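Local coordinates for CELL WALL surface anchor family protein (Streptococcus pneumoniae, PDB 2WW8) that acts as the adhesin of the pneumococcal pilus and probably recognises host cells through an integrin-like, magnesium-binding domain, at residues Y151-T156 with Y180-P185; F415-N420 with L426-T431; Y216-K219 with P224-V227. All coordinates share one frame; numbering follows the deposited sequence.

Contact 1 (Y151-T156 with Y180-P185); sequences YPDVQT and YERVIP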
ATOM      1  N   TYR A 151     -15.715  10.527   4.788  1.00 15.23           N
ATOM      2  CA  TYR A 151     -16.348   9.203   4.738  1.00 15.71           C
ATOM      3  C   TYR A 151     -17.803   9.333   5.086  1.00 14.42           C
ATOM      4  O   TYR A 151     -18.130   9.824   6.168  1.00 15.61           O
ATOM      5  CB  TYR A 151     -15.704   8.225   5.710  1.00 15.35           C
ATOM      6  CG  TYR A 151     -14.349   7.716   5.267  1.00 14.83           C
ATOM      7  CD1 TYR A 151     -14.234   6.936   4.112  1.00 15.86           C
ATOM      8  CD2 TYR A 151     -13.207   7.939   6.024  1.00 16.77           C
ATOM      9  CE1 TYR A 151     -13.030   6.459   3.698  1.00 11.21           C
ATOM     10  CE2 TYR A 151     -11.964   7.424   5.616  1.00 19.29           C
ATOM     11  CZ  TYR A 151     -11.904   6.657   4.470  1.00 18.13           C
ATOM     12  OH  TYR A 151     -10.680   6.167   4.048  1.00 15.57           O
ATOM     13  N   PRO A 152     -18.689   8.920   4.171  1.00 13.81           N
ATOM     14  CA  PRO A 152     -20.112   9.096   4.530  1.00 14.25           C
ATOM     15  C   PRO A 152     -20.541   8.289   5.762  1.00 12.94           C
ATOM     16  O   PRO A 152     -21.308   8.837   6.524  1.00 14.50           O
ATOM     17  CB  PRO A 152     -20.854   8.575   3.302  1.00 13.74           C
ATOM     18  CG  PRO A 152     -19.873   8.923   2.174  1.00 15.80           C
ATOM     19  CD  PRO A 152     -18.514   8.585   2.751  1.00 13.07           C
ATOM     20  N   ASP A 153     -20.051   7.057   5.930  1.00 11.93           N
ATOM     21  CA  ASP A 153     -20.564   6.119   6.904  1.00 11.12           C
ATOM     22  C   ASP A 153     -20.473   6.681   8.336  1.00 12.29           C
ATOM     23  O   ASP A 153     -21.436   6.605   9.091  1.00 10.59           O
ATOM     24  CB  ASP A 153     -19.866   4.761   6.885  1.00 10.63           C
ATOM     25  CG  ASP A 153     -18.323   4.819   6.693  1.00 12.05           C
ATOM     26  OD1 ASP A 153     -17.602   5.798   6.994  1.00 13.92           O
ATOM     27  OD2 ASP A 153     -17.777   3.786   6.282  1.00 13.19           O
ATOM     28  N   VAL A 154     -19.304   7.199   8.700  1.00 12.63           N
ATOM     29  CA  VAL A 154     -19.099   7.734  10.054  1.00 12.27           C
ATOM     30  C   VAL A 154     -18.626   9.173  10.012  1.00 14.24           C
ATOM     31  O   VAL A 154     -18.345   9.745  11.061  1.00 16.56           O
ATOM     32  CB  VAL A 154     -18.184   6.854  10.935  1.00 12.43           C
ATOM     33  CG1 VAL A 154     -18.788   5.459  11.071  1.00 11.23           C
ATOM     34  CG2 VAL A 154     -16.759   6.803  10.320  1.00 10.58           C
ATOM     35  N   GLN A 155     -18.594   9.789   8.834  1.00 14.30           N
ATOM     36  CA  GLN A 155     -18.573  11.240   8.771  1.00 16.00           C
ATOM     37  C   GLN A 155     -17.229  11.841   9.211  1.00 17.91           C
ATOM     38  O   GLN A 155     -17.230  12.943   9.737  1.00 17.37           O
ATOM     39  CB  GLN A 155     -19.674  11.833   9.664  1.00 15.70           C
ATOM     40  CG  GLN A 155     -21.083  11.575   9.181  1.00 15.32           C
ATOM     41  CD  GLN A 155     -21.452  12.443   8.001  1.00 16.20           C
ATOM     42  OE1 GLN A 155     -21.813  13.617   8.153  1.00 15.57           O
ATOM     43  NE2 GLN A 155     -21.333  11.877   6.806  1.00 19.60           N
ATOM     44  N   THR A 156     -16.116  11.139   8.994  1.00 18.50           N
ATOM     45  CA  THR A 156     -14.806  11.655   9.387  1.00 17.79           C
ATOM     46  C   THR A 156     -13.954  12.077   8.172  1.00 18.66           C
ATOM     47  O   THR A 156     -14.061  11.464   7.105  1.00 17.02           O
ATOM     48  CB  THR A 156     -14.050  10.600  10.229  1.00 18.50           C
ATOM     49  OG1 THR A 156     -13.846   9.446   9.411  1.00 17.64           O
ATOM     50  CG2 THR A 156     -14.813  10.212  11.519  1.00 15.82           C
ATOM     51  N   TYR A 180      -4.508   5.456   1.613  1.00 17.22           N
ATOM     52  CA  TYR A 180      -5.462   5.029   0.620  1.00 15.87           C
ATOM     53  C   TYR A 180      -6.039   3.729   1.172  1.00 17.10           C
ATOM     54  O   TYR A 180      -7.065   3.289   0.701  1.00 15.55           O
ATOM     55  CB  TYR A 180      -4.855   4.904  -0.793  1.00 14.73           C
ATOM     56  CG  TYR A 180      -3.849   3.795  -1.028  1.00 17.18           C
ATOM     57  CD1 TYR A 180      -2.481   4.010  -0.836  1.00 18.01           C
ATOM     58  CD2 TYR A 180      -4.286   2.520  -1.442  1.00 20.16           C
ATOM     59  CE1 TYR A 180      -1.551   2.982  -1.072  1.00 20.14           C
ATOM     60  CE2 TYR A 180      -3.386   1.452  -1.626  1.00 19.24           C
ATOM     61  CZ  TYR A 180      -2.017   1.714  -1.444  1.00 23.32           C
ATOM     62  OH  TYR A 180      -1.142   0.690  -1.644  1.00 20.35           O
ATOM     63  N   GLU A 181      -5.378   3.143   2.163  1.00 16.15           N
ATOM     64  CA  GLU A 181      -5.893   1.990   2.868  1.00 15.80           C
ATOM     65  C   GLU A 181      -6.542   2.359   4.220  1.00 13.26           C
ATOM     66  O   GLU A 181      -5.946   3.067   5.036  1.00 12.83           O
ATOM     67  CB  GLU A 181      -4.758   0.979   3.004  1.00 15.28           C
ATOM     68  CG  GLU A 181      -5.182  -0.256   3.815  1.00 22.40           C
ATOM     69  CD  GLU A 181      -4.157  -1.407   3.682  1.00 32.21           C
ATOM     70  OE1 GLU A 181      -3.221  -1.482   4.513  1.00 31.53           O
ATOM     71  OE2 GLU A 181      -4.277  -2.231   2.733  1.00 37.42           O
ATOM     72  N   ARG A 182      -7.765   1.890   4.439  1.00 13.12           N
ATOM     73  CA  ARG A 182      -8.556   2.168   5.621  1.00 12.89           C
ATOM     74  C   ARG A 182      -8.707   0.906   6.484  1.00 14.59           C
ATOM     75  O   ARG A 182      -9.150  -0.157   6.010  1.00 13.01           O
ATOM     76  CB  ARG A 182      -9.945   2.668   5.166  1.00 14.50           C
ATOM     77  CG  ARG A 182     -10.815   3.237   6.289  1.00 12.49           C
ATOM     78  CD  ARG A 182     -12.247   3.446   5.765  1.00 10.10           C
ATOM     79  NE  ARG A 182     -12.981   4.290   6.729  1.00 12.85           N
ATOM     80  CZ  ARG A 182     -14.306   4.441   6.756  1.00 13.54           C
ATOM     81  NH1 ARG A 182     -15.046   3.744   5.914  1.00 10.37           N
ATOM     82  NH2 ARG A 182     -14.890   5.225   7.655  1.00 10.22           N
ATOM     83  N   VAL A 183      -8.425   1.040   7.780  1.00 11.64           N
ATOM     84  CA  VAL A 183      -8.742  -0.012   8.745  1.00 13.34           C
ATOM     85  C   VAL A 183     -10.251  -0.018   9.047  1.00 13.35           C
ATOM     86  O   VAL A 183     -10.820   1.030   9.382  1.00 14.72           O
ATOM     87  CB  VAL A 183      -7.935   0.170  10.047  1.00 12.59           C
ATOM     88  CG1 VAL A 183      -8.179  -0.988  10.995  1.00 12.67           C
ATOM     89  CG2 VAL A 183      -6.404   0.288   9.706  1.00 14.74           C
ATOM     90  N   ILE A 184     -10.875  -1.195   8.974  1.00 10.35           N
ATOM     91  CA  ILE A 184     -12.240  -1.369   9.382  1.00 12.71           C
ATOM     92  C   ILE A 184     -12.392  -2.556  10.318  1.00 13.12           C
ATOM     93  O   ILE A 184     -11.465  -3.379  10.440  1.00 12.75           O
ATOM     94  CB  ILE A 184     -13.180  -1.559   8.147  1.00 11.50           C
ATOM     95  CG1 ILE A 184     -12.697  -2.730   7.275  1.00 15.06           C
ATOM     96  CG2 ILE A 184     -13.297  -0.284   7.449  1.00  9.56           C
ATOM     97  CD1 ILE A 184     -13.653  -3.126   6.134  1.00 15.66           C
ATOM     98  N   PRO A 185     -13.545  -2.655  11.001  1.00 13.73           N
ATOM     99  CA  PRO A 185     -13.663  -3.755  11.981  1.00 13.11           C
ATOM    100  C   PRO A 185     -13.505  -5.101  11.279  1.00 13.54           C
ATOM    101  O   PRO A 185     -13.015  -6.013  11.882  1.00 12.23           O
ATOM    102  CB  PRO A 185     -15.107  -3.600  12.500  1.00 13.68           C
ATOM    103  CG  PRO A 185     -15.335  -2.125  12.471  1.00 14.83           C
ATOM    104  CD  PRO A 185     -14.697  -1.733  11.082  1.00 13.13           C
TER
HETATM  105  O   HOH W   1     -13.253   6.564   9.632  1.00 17.15           O

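Contact 2 (F415-N420 with L426-T431); sequences FSKSPN and LSDFIT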
ATOM      1  N   PHE A 415      -3.942 -40.408  49.563  1.00 11.14           N
ATOM      2  CA  PHE A 415      -4.954 -40.474  48.481  1.00 11.43           C
ATOM      3  C   PHE A 415      -6.279 -39.999  49.066  1.00 10.49           C
ATOM      4  O   PHE A 415      -7.061 -39.366  48.389  1.00 12.54           O
ATOM      5  CB  PHE A 415      -5.191 -41.887  47.932  1.00 12.27           C
ATOM      6  CG  PHE A 415      -4.094 -42.408  47.050  1.00 11.86           C
ATOM      7  CD1 PHE A 415      -3.379 -41.591  46.235  1.00 19.62           C
ATOM      8  CD2 PHE A 415      -3.767 -43.761  47.121  1.00 23.22           C
ATOM      9  CE1 PHE A 415      -2.356 -42.064  45.428  1.00 20.91           C
ATOM     10  CE2 PHE A 415      -2.743 -44.280  46.349  1.00 24.59           C
ATOM     11  CZ  PHE A 415      -2.031 -43.403  45.494  1.00 21.01           C
ATOM     12  N   SER A 416      -6.506 -40.310  50.330  1.00  9.03           N
ATOM     13  CA  SER A 416      -7.779 -40.001  50.976  0.50  8.85           C
ATOM     14  C   SER A 416      -8.092 -38.508  51.103  1.00  8.02           C
ATOM     15  O   SER A 416      -9.240 -38.141  51.158  1.00 10.41           O
ATOM     16  CB  SER A 416      -7.850 -40.665  52.345  0.50  7.33           C
ATOM     17  OG  SER A 416      -9.172 -40.567  52.855  0.50  8.87           O
ATOM     18  N   LYS A 417      -7.074 -37.665  51.162  1.00  9.73           N
ATOM     19  CA  LYS A 417      -7.198 -36.200  51.210  1.00 10.15           C
ATOM     20  C   LYS A 417      -7.447 -35.547  49.870  1.00 10.39           C
ATOM     21  O   LYS A 417      -7.846 -34.394  49.888  1.00 10.83           O
ATOM     22  CB  LYS A 417      -5.921 -35.575  51.822  1.00 10.09           C
ATOM     23  CG  LYS A 417      -5.688 -36.081  53.264  1.00 14.40           C
ATOM     24  CD  LYS A 417      -4.217 -35.851  53.657  1.00 19.21           C
ATOM     25  CE  LYS A 417      -3.905 -34.381  53.723  1.00 12.99           C
ATOM     26  NZ  LYS A 417      -2.545 -34.274  54.357  1.00 26.26           N
ATOM     27  N   SER A 418      -7.190 -36.231  48.750  1.00  9.05           N
ATOM     28  CA  SER A 418      -7.348 -35.652  47.438  1.00 10.55           C
ATOM     29  C   SER A 418      -8.844 -35.588  47.188  1.00 11.33           C
ATOM     30  O   SER A 418      -9.575 -36.437  47.689  1.00 10.53           O
ATOM     31  CB  SER A 418      -6.572 -36.430  46.335  1.00 10.07           C
ATOM     32  OG  SER A 418      -7.097 -37.768  46.242  1.00 14.45           O
ATOM     33  N   PRO A 419      -9.311 -34.573  46.430  1.00 11.39           N
ATOM     34  CA  PRO A 419     -10.729 -34.393  46.136  1.00 13.10           C
ATOM     35  C   PRO A 419     -11.410 -35.631  45.531  1.00 12.63           C
ATOM     36  O   PRO A 419     -12.554 -35.904  45.845  1.00 14.69           O
ATOM     37  CB  PRO A 419     -10.707 -33.252  45.103  1.00 12.85           C
ATOM     38  CG  PRO A 419      -9.500 -32.428  45.515  1.00 12.68           C
ATOM     39  CD  PRO A 419      -8.474 -33.508  45.844  1.00 12.76           C
ATOM     40  N   ASN A 420     -10.722 -36.387  44.681  1.00 14.41           N
ATOM     41  CA  ASN A 420     -11.365 -37.467  43.902  1.00 14.80           C
ATOM     42  C   ASN A 420     -10.792 -38.785  44.407  1.00 15.81           C
ATOM     43  O   ASN A 420     -11.004 -39.841  43.846  1.00 14.84           O
ATOM     44  CB  ASN A 420     -11.142 -37.214  42.398  1.00 15.19           C
ATOM     45  CG  ASN A 420     -11.928 -35.986  41.890  1.00 22.31           C
ATOM     46  OD1 ASN A 420     -13.073 -35.730  42.325  1.00 28.77           O
ATOM     47  ND2 ASN A 420     -11.335 -35.223  40.961  1.00 28.31           N
ATOM     48  N   LEU A 426      -0.600 -31.195  46.865  1.00 14.36           N
ATOM     49  CA  LEU A 426       0.759 -30.664  46.749  1.00 17.19           C
ATOM     50  C   LEU A 426       1.493 -30.595  48.103  1.00 16.41           C
ATOM     51  O   LEU A 426       2.715 -30.812  48.172  1.00 16.57           O
ATOM     52  CB  LEU A 426       0.759 -29.278  46.078  1.00 16.90           C
ATOM     53  CG  LEU A 426       2.122 -28.693  45.652  1.00 18.71           C
ATOM     54  CD1 LEU A 426       2.980 -29.593  44.789  1.00 20.53           C
ATOM     55  CD2 LEU A 426       1.897 -27.280  45.023  1.00 21.88           C
ATOM     56  N   SER A 427       0.735 -30.378  49.177  1.00 15.64           N
ATOM     57  CA  SER A 427       1.342 -30.330  50.513  1.00 17.13           C
ATOM     58  C   SER A 427       1.852 -31.713  51.021  1.00 17.13           C
ATOM     59  O   SER A 427       2.562 -31.824  52.022  1.00 19.38           O
ATOM     60  CB  SER A 427       0.369 -29.632  51.482  1.00 16.62           C
ATOM     61  OG  SER A 427      -0.763 -30.466  51.572  1.00 17.23           O
ATOM     62  N   ASP A 428       1.507 -32.808  50.349  1.00 15.86           N
ATOM     63  CA  ASP A 428       2.087 -34.105  50.694  1.00 13.78           C
ATOM     64  C   ASP A 428       3.256 -34.518  49.772  1.00 12.66           C
ATOM     65  O   ASP A 428       3.744 -35.635  49.868  1.00 13.30           O
ATOM     66  CB  ASP A 428       1.035 -35.229  50.815  1.00 11.76           C
ATOM     67  CG  ASP A 428       0.075 -34.995  51.950  1.00 15.54           C
ATOM     68  OD1 ASP A 428       0.554 -34.682  53.069  1.00 19.68           O
ATOM     69  OD2 ASP A 428      -1.173 -35.087  51.807  1.00 19.13           O
ATOM     70  N   PHE A 429       3.750 -33.602  48.947  1.00 13.73           N
ATOM     71  CA  PHE A 429       5.085 -33.709  48.324  1.00 13.99           C
ATOM     72  C   PHE A 429       6.103 -32.790  48.988  1.00 14.81           C
ATOM     73  O   PHE A 429       5.704 -31.761  49.560  1.00 15.39           O
ATOM     74  CB  PHE A 429       4.978 -33.212  46.907  1.00 12.94           C
ATOM     75  CG  PHE A 429       4.241 -34.135  45.986  1.00 12.91           C
ATOM     76  CD1 PHE A 429       4.958 -35.088  45.264  1.00 10.37           C
ATOM     77  CD2 PHE A 429       2.850 -34.042  45.836  1.00  9.90           C
ATOM     78  CE1 PHE A 429       4.296 -35.905  44.333  1.00 13.68           C
ATOM     79  CE2 PHE A 429       2.161 -34.871  44.906  1.00 11.81           C
ATOM     80  CZ  PHE A 429       2.914 -35.834  44.190  1.00 11.67           C
ATOM     81  N   ILE A 430       7.396 -33.116  48.893  1.00 14.81           N
ATOM     82  CA  ILE A 430       8.420 -32.118  49.294  1.00 16.18           C
ATOM     83  C   ILE A 430       8.771 -31.289  48.072  1.00 16.86           C
ATOM     84  O   ILE A 430       9.321 -31.812  47.103  1.00 18.40           O
ATOM     85  CB  ILE A 430       9.686 -32.733  49.953  1.00 17.64           C
ATOM     86  CG1 ILE A 430       9.302 -33.650  51.134  1.00 16.89           C
ATOM     87  CG2 ILE A 430      10.623 -31.623  50.448  1.00 16.05           C
ATOM     88  CD1 ILE A 430      10.349 -34.727  51.365  1.00 23.40           C
ATOM     89  N   THR A 431       8.489 -29.997  48.092  1.00 15.44           N
ATOM     90  CA  THR A 431       8.766 -29.239  46.855  1.00 18.21           C
ATOM     91  C   THR A 431       9.675 -28.052  47.130  1.00 19.34           C
ATOM     92  O   THR A 431       9.916 -27.281  46.234  1.00 21.13           O
ATOM     93  CB  THR A 431       7.453 -28.656  46.307  1.00 16.75           C
ATOM     94  OG1 THR A 431       6.923 -27.748  47.270  1.00 20.05           O
ATOM     95  CG2 THR A 431       6.425 -29.780  46.006  1.00 14.76           C
TER
HETATM   96  O   HOH W   2      -0.645 -35.614  55.667  1.00 28.71           O
HETATM   97  O   HOH W   3      -0.830 -31.987  53.498  1.00 32.62           O

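Contact 3 (Y216-K219 with P224-V227); sequences YEQK and PLDV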
ATOM      1  N   TYR A 216     -12.610 -15.621  16.345  1.00 11.72           N
ATOM      2  CA  TYR A 216     -12.863 -16.841  17.074  1.00 14.09           C
ATOM      3  C   TYR A 216     -13.873 -16.499  18.170  1.00 17.27           C
ATOM      4  O   TYR A 216     -13.716 -15.489  18.857  1.00 18.58           O
ATOM      5  CB  TYR A 216     -11.543 -17.341  17.672  1.00 13.70           C
ATOM      6  CG  TYR A 216     -10.512 -17.627  16.599  1.00 11.80           C
ATOM      7  CD1 TYR A 216     -10.606 -18.782  15.824  1.00  8.88           C
ATOM      8  CD2 TYR A 216      -9.457 -16.742  16.364  1.00 12.54           C
ATOM      9  CE1 TYR A 216      -9.696 -19.048  14.822  1.00 11.77           C
ATOM     10  CE2 TYR A 216      -8.533 -16.992  15.368  1.00 15.67           C
ATOM     11  CZ  TYR A 216      -8.661 -18.151  14.622  1.00 17.53           C
ATOM     12  OH  TYR A 216      -7.761 -18.407  13.627  1.00 18.03           O
ATOM     13  N   GLU A 217     -14.902 -17.308  18.383  1.00 18.35           N
ATOM     14  CA  GLU A 217     -15.864 -16.948  19.423  1.00 20.82           C
ATOM     15  C   GLU A 217     -15.983 -18.144  20.349  1.00 21.82           C
ATOM     16  O   GLU A 217     -16.032 -19.291  19.901  1.00 20.44           O
ATOM     17  CB  GLU A 217     -17.217 -16.517  18.815  1.00 20.72           C
ATOM     18  CG  GLU A 217     -17.105 -15.434  17.723  1.00 30.40           C
ATOM     19  CD  GLU A 217     -18.423 -15.056  17.010  1.00 40.32           C
ATOM     20  OE1 GLU A 217     -19.488 -15.080  17.677  1.00 43.87           O
ATOM     21  OE2 GLU A 217     -18.399 -14.729  15.788  1.00 42.43           O
ATOM     22  N   GLN A 218     -16.008 -17.884  21.654  1.00 24.09           N
ATOM     23  CA  GLN A 218     -16.117 -18.979  22.589  1.00 27.16           C
ATOM     24  C   GLN A 218     -17.557 -19.439  22.599  1.00 29.40           C
ATOM     25  O   GLN A 218     -18.475 -18.756  22.176  1.00 27.38           O
ATOM     26  CB  GLN A 218     -15.708 -18.658  24.024  1.00 26.76           C
ATOM     27  CG  GLN A 218     -14.287 -18.172  24.220  1.00 31.55           C
ATOM     28  CD  GLN A 218     -14.163 -16.663  24.024  1.00 35.97           C
ATOM     29  OE1 GLN A 218     -15.151 -15.922  23.778  1.00 42.37           O
ATOM     30  NE2 GLN A 218     -12.931 -16.198  24.101  1.00 32.87           N
ATOM     31  N   LYS A 219     -17.741 -20.641  23.106  1.00 34.53           N
ATOM     32  CA  LYS A 219     -19.112 -21.136  23.219  1.00 39.60           C
ATOM     33  C   LYS A 219     -20.003 -20.187  24.061  1.00 42.48           C
ATOM     34  O   LYS A 219     -21.220 -20.112  23.838  1.00 42.93           O
ATOM     35  CB  LYS A 219     -19.077 -22.634  23.527  1.00 39.22           C
ATOM     36  CG  LYS A 219     -17.913 -23.288  22.677  1.00 40.42           C
ATOM     37  CD  LYS A 219     -18.203 -23.770  21.241  1.00 35.22           C
ATOM     38  CE  LYS A 219     -16.908 -23.961  20.450  1.00 35.52           C
ATOM     39  NZ  LYS A 219     -16.751 -25.095  19.462  1.00 33.12           N
ATOM     40  N   PRO A 224     -14.173 -14.834  28.391  1.00 16.87           N
ATOM     41  CA  PRO A 224     -12.939 -14.807  27.636  1.00 16.86           C
ATOM     42  C   PRO A 224     -12.048 -15.945  28.138  1.00 14.72           C
ATOM     43  O   PRO A 224     -12.410 -16.644  29.102  1.00 14.76           O
ATOM     44  CB  PRO A 224     -12.391 -13.417  27.946  1.00 16.35           C
ATOM     45  CG  PRO A 224     -12.719 -13.276  29.380  1.00 14.80           C
ATOM     46  CD  PRO A 224     -14.144 -13.824  29.466  1.00 16.75           C
ATOM     47  N   LEU A 225     -10.922 -16.123  27.451  1.00 13.70           N
ATOM     48  CA  LEU A 225      -9.941 -17.174  27.795  1.00 12.49           C
ATOM     49  C   LEU A 225      -8.742 -16.644  28.546  1.00 11.41           C
ATOM     50  O   LEU A 225      -8.224 -15.590  28.198  1.00 11.40           O
ATOM     51  CB  LEU A 225      -9.372 -17.786  26.513  1.00 10.98           C
ATOM     52  CG  LEU A 225     -10.409 -18.328  25.519  1.00 14.20           C
ATOM     53  CD1 LEU A 225      -9.653 -18.783  24.261  1.00 13.07           C
ATOM     54  CD2 LEU A 225     -11.206 -19.505  26.119  1.00 12.98           C
ATOM     55  N   ASP A 226      -8.297 -17.395  29.552  1.00 13.52           N
ATOM     56  CA  ASP A 226      -7.035 -17.218  30.265  1.00 13.06           C
ATOM     57  C   ASP A 226      -6.233 -18.507  30.001  1.00 11.87           C
ATOM     58  O   ASP A 226      -6.593 -19.588  30.470  1.00 14.49           O
ATOM     59  CB  ASP A 226      -7.240 -17.025  31.799  1.00 10.49           C
ATOM     60  CG  ASP A 226      -7.601 -15.574  32.183  1.00 14.91           C
ATOM     61  OD1 ASP A 226      -7.245 -14.609  31.471  1.00 14.57           O
ATOM     62  OD2 ASP A 226      -8.322 -15.392  33.190  1.00 13.72           O
ATOM     63  N   VAL A 227      -5.136 -18.383  29.277  1.00 13.55           N
ATOM     64  CA  VAL A 227      -4.447 -19.523  28.707  1.00 11.59           C
ATOM     65  C   VAL A 227      -2.977 -19.559  29.151  1.00 12.60           C
ATOM     66  O   VAL A 227      -2.272 -18.572  29.036  1.00 13.00           O
ATOM     67  CB  VAL A 227      -4.485 -19.486  27.151  1.00 12.36           C
ATOM     68  CG1 VAL A 227      -3.855 -20.741  26.617  1.00  9.64           C
ATOM     69  CG2 VAL A 227      -5.964 -19.309  26.618  1.00  8.77           C
TER

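Contact 1 (Y151-T156 with Y180-P185)
Arg182 reaches out from strand 171-184 across the ring of Tyr151 and ends on the carboxylate of Asp153, so one side chain carries nearly the whole contact. Its CG stands anti to the backbone N (chi1 -170°) and the chain stays extended as far as NE, which brings the guanidinium up to the loop between strands 148-150 and 157-162.

The aromatic part is a cation-pi stack. The guanidinium lies flat over one face of the Tyr151 ring, its plane turned only 11° from that of the ring and Arg182 CZ 3.5 Å from the ring centroid. Arg182 CD follows over the same face and adds a CH-pi contact, 4.0 Å from the centroid.

The charged part is an end-on, two-pronged salt bridge, with both N-H groups pointing nearly straight at their acceptors. Arg182 NH1 donates to the syn lone pair of Asp153 OD2 at 2.8 Å. Arg182 NH2 meets Asp153 OD1 on its syn side at 2.8 Å, and Val154 N reaches Asp153 OD1 on the anti side at 2.8 Å in a bent bond; both donors are tilted out of the carboxylate plane. The second bond ties the carboxylate to its own loop.

Around the guanidinium edge, Val154 CG2 packs 3.6 Å from Arg182 NH2. Arg182 NH2 donates as well to a water, 2.9 Å away, that is hydrogen-bonded to Thr156 OG1. Beyond the two segments, Arg182 NH1 and Asp153 OD2 bind the backbone O and N of Asp712 in strand 711-712.

Held by a ring on one face and by an acid at its edge, the guanidinium has its rotation fixed, and its charge is probably well balanced by Asp153.

Contact 2 (F415-N420 with L426-T431)
Lys417 and Asp428 meet through a salt bridge between the end of helix 407-416 and the loop that follows it. Both begin with CG anti to the carbonyl carbon, beside the backbone N, and the lysine comes in roughly perpendicular to the aspartate side chain. The lysine chain turns at its third torsion (chi3 65°), and this kink swings CE and NZ across to the carboxylate.

Lys417 NZ lies 3.0 Å from Asp428 OD2, which receives it on its syn lone pair. Lys417 NZ to Asp428 OD1 is longer, 3.4 Å, and only a weak bond. The methylene before the ammonium group rides close by, with Lys417 CE 3.4 Å from Asp428 OD2.

Two waters reinforce the link. One accepts from Lys417 NZ at 2.7 Å and donates to Asp428 OD1 at 3.0 Å. The second also accepts from NZ and donates to OD1, and it is hydrogen-bonded to Ser427 OG.

Ser418 turns its hydroxyl back to the chain behind it. With OG lodged between the backbone N and the carbonyl carbon (chi1 63°), Ser418 OG donates to Phe415 O at 2.7 Å, and Ser418 N reaches Phe415 O at 3.2 Å. Nearby, Leu426 N binds OD1 of the calcium ligand Asn526.

The arrangement is a water-bridged, partly buried salt bridge between an exposed lysine and a buried aspartate. It ties the end of helix 407-416 to the loop that follows, within the long excursion between strands 379-386 and 533-539 of the parallel sheet, in the magnesium-binding domain and with the Lys417 side chain about 14 Å from a bound calcium ion.

Contact 3 (Y216-K219 with P224-V227)
Gln218 and Pro224 bring the two backbones nearest, their CA atoms 7.3 Å apart. That spacing is too wide for a strand pair, and the segments are not laddered together: segment 216-219 lies at the tail of strand 203-218, a short connection follows, and strand 225-232 sets off steeply inclined to the first. Contact between them is made by side chains.

Gln218 provides one half of it. Its CG leaves anti to the carbonyl carbon, and the chain then bends at its second torsion (chi2 86°), so that the amide is brought up against strand 225-232. As deposited, the amide oxygen is eclipsed with CB (chi3 2°), which leaves NE2 the part of the amide nearest the other segment.

Gln218 NE2 approaches Leu225 CG at 3.6 Å and Pro224 CA at 3.8 Å. Both are van der Waals contacts against carbon. Farther back along the glutamine, Gln218 CG packs against Leu225 CD2 at 3.9 Å, and the two side chains run alongside each other, pointing opposite ways. Leu225 CB does not itself aim at Gln218, but the branched end of Leu225 makes the contact. Gln218 also touches Asn268, whose OD1 accepts from Leu225 N.

The two strands have separate partners. Glu217 shares backbone bonds with Thr588 of strand 587-591, whereas Leu225 pairs with Arg269 of strand 269-275 and Asp226 with Gln379 and Val381 of strand 379-386. Strand 225-232 thus runs between two parallel neighbours, with Val227 against Ile262 of helix 247-263, and the buried contact packs where the chain passes into that sheet.

How the contacts relate
Along the chain the order is contact 1, contact 3, contact 2. Contacts 1 and 3 have centres about 29 Å apart and lie along connected antiparallel strands: 171-184 pairs with 187-196, which pairs with 203-218. Contact 3 marks the passage from these strands into the parallel sheet, whose strand 225-232 leads toward the magnesium ligands Ser234 and Ser236. Contact 2, about 31 Å by centres from contact 3, lies in the excursion between strands 379-386 and 533-539 of that same sheet. Contacts 1 and 2 are about 58 Å apart by centres. The three thus follow part of the elongated molecule, from the strand-rich region to the magnesium-binding domain.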